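Omega-class glutathione S-transferase (Bombyx mori, PDB 3WD6) binds glutathione and probably acts as a glutathione transferase and glutathione-dependent dehydroascorbate reductase. Local coordinates at residues Q42-A47 / V94-L99. Numbering follows the deposited sequence.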
# COMPACT_ATOMS: atom_id res chain seq x y z
N GLN A 42 -1.88 1.45 2.95
CA GLN A 42 -1.62 2.45 1.90
C GLN A 42 -2.60 2.31 0.71
O GLN A 42 -3.00 3.31 0.10
CB GLN A 42 -0.18 2.39 1.40
CG GLN A 42 0.18 3.53 0.45
CD GLN A 42 1.63 3.49 -0.02
OE1 GLN A 42 2.38 2.56 0.33
NE2 GLN A 42 2.03 4.49 -0.83
N ARG A 43 -2.98 1.07 0.40
CA ARG A 43 -3.99 0.81 -0.62
C ARG A 43 -5.25 1.62 -0.37
O ARG A 43 -5.83 2.20 -1.31
CB ARG A 43 -4.35 -0.67 -0.65
CG ARG A 43 -3.30 -1.54 -1.26
CD ARG A 43 -3.61 -2.97 -0.97
NE ARG A 43 -2.92 -3.86 -1.89
CZ ARG A 43 -2.99 -5.18 -1.83
NH1 ARG A 43 -3.73 -5.76 -0.87
NH2 ARG A 43 -2.35 -5.92 -2.74
N THR A 44 -5.68 1.67 0.89
CA THR A 44 -6.92 2.36 1.23
C THR A 44 -6.73 3.88 1.08
O THR A 44 -7.60 4.56 0.52
CB THR A 44 -7.38 1.97 2.65
OG1 THR A 44 -7.59 0.54 2.71
CG2 THR A 44 -8.67 2.70 3.01
N ILE A 45 -5.61 4.41 1.58
CA ILE A 45 -5.25 5.83 1.39
C ILE A 45 -5.22 6.24 -0.09
O ILE A 45 -5.79 7.27 -0.48
CB ILE A 45 -3.85 6.13 1.96
CG1 ILE A 45 -3.72 5.63 3.41
CG2 ILE A 45 -3.52 7.60 1.83
CD1 ILE A 45 -4.69 6.30 4.37
N LEU A 46 -4.53 5.45 -0.92
CA LEU A 46 -4.42 5.77 -2.34
C LEU A 46 -5.80 5.88 -2.94
O LEU A 46 -6.12 6.87 -3.61
CB LEU A 46 -3.62 4.69 -3.09
CG LEU A 46 -2.15 4.56 -2.70
CD1 LEU A 46 -1.51 3.39 -3.41
CD2 LEU A 46 -1.38 5.88 -2.99
N ALA A 47 -6.63 4.87 -2.70
CA ALA A 47 -7.96 4.84 -3.25
C ALA A 47 -8.71 6.10 -2.81
O ALA A 47 -9.26 6.84 -3.65
CB ALA A 47 -8.70 3.56 -2.82
N VAL A 94 -10.79 -5.46 0.40
CA VAL A 94 -12.21 -5.39 0.68
C VAL A 94 -12.65 -3.94 0.83
O VAL A 94 -13.70 -3.53 0.30
CB VAL A 94 -12.58 -6.19 1.92
CG1 VAL A 94 -14.04 -5.98 2.28
CG2 VAL A 94 -12.28 -7.68 1.69
N THR A 95 -11.82 -3.15 1.51
CA THR A 95 -12.16 -1.75 1.73
C THR A 95 -12.17 -0.98 0.41
O THR A 95 -13.09 -0.21 0.12
CB THR A 95 -11.19 -1.09 2.71
OG1 THR A 95 -9.95 -0.84 2.03
CG2 THR A 95 -10.99 -2.03 3.90
N VAL A 96 -11.16 -1.22 -0.41
CA VAL A 96 -11.07 -0.51 -1.68
C VAL A 96 -12.23 -0.86 -2.62
O VAL A 96 -12.74 0.02 -3.32
CB VAL A 96 -9.71 -0.73 -2.37
CG1 VAL A 96 -9.74 -0.19 -3.79
CG2 VAL A 96 -8.62 -0.06 -1.53
N GLU A 97 -12.65 -2.13 -2.63
CA GLU A 97 -13.76 -2.54 -3.50
C GLU A 97 -15.09 -1.91 -3.03
O GLU A 97 -15.91 -1.46 -3.84
CB GLU A 97 -13.83 -4.07 -3.64
CG GLU A 97 -12.60 -4.68 -4.38
CD GLU A 97 -12.39 -6.22 -4.19
OE1 GLU A 97 -13.28 -6.91 -3.63
OE2 GLU A 97 -11.32 -6.73 -4.62
N TYR A 98 -15.28 -1.83 -1.71
CA TYR A 98 -16.41 -1.09 -1.14
C TYR A 98 -16.47 0.40 -1.54
O TYR A 98 -17.53 0.91 -1.93
CB TYR A 98 -16.42 -1.21 0.38
CG TYR A 98 -17.57 -0.46 1.02
CD1 TYR A 98 -17.42 0.87 1.38
CD2 TYR A 98 -18.80 -1.07 1.24
CE1 TYR A 98 -18.46 1.58 1.96
CE2 TYR A 98 -19.86 -0.38 1.82
CZ TYR A 98 -19.68 0.96 2.17
OH TYR A 98 -20.71 1.67 2.75
N LEU A 99 -15.33 1.10 -1.44
CA LEU A 99 -15.29 2.51 -1.79
C LEU A 99 -15.59 2.70 -3.28
O LEU A 99 -16.29 3.65 -3.67
CB LEU A 99 -13.94 3.15 -1.41
CG LEU A 99 -13.65 3.16 0.10
CD1 LEU A 99 -12.13 3.36 0.40
CD2 LEU A 99 -14.51 4.20 0.82
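Arg43 brings the one flat side-chain group among the touching residues, but nothing from 94-99 lies on either face of its guanidinium. Its stem touches instead, with Arg43 CB 4.4 Å from Val96 CG2. The group itself runs on to partners beyond the two segments: NE bonds to Met181 O and NH1 to Ser92 OG. Val96 CG2 also sits 3.6 Å from the backbone O of Arg43 and 3.8 Å from Ala47 CB. One methyl thus touches two residues a turn apart on helix 39-51. Val96 CG1 lies 4.0 Å from the same Ala47 CB.

Beside this contact the side chains of Thr44 and Thr95 cross at about a right angle. Thr44 OG1 donates to Thr95 OG1 at 2.8 Å. Thr95 OG1 lies between its backbone N and carbonyl carbon (chi1 76°), and it bonds back to Ser92 O. Two hydrogen bonds thus run in series, from Thr44 OG1 through Thr95 OG1 to Ser92 O. Thr44 CG2 meets Leu99 CD1 more loosely, at 4.4 Å. A valine in place of Thr44 would probably leave Thr95 OG1 without its donor from helix 39-51.

The helix axes are 9.2 Å apart and nearly parallel, at 17°. Helix 177-189 covers this pair through Met181 and Trp185. This is the neighbouring, same-direction helix pair of the thioredoxin-like N-terminal domain of glutathione transferases: helix 39-51 begins just after the glutathione-binding Cys38, and helix 92-102 begins at the glutathione-binding Ser92.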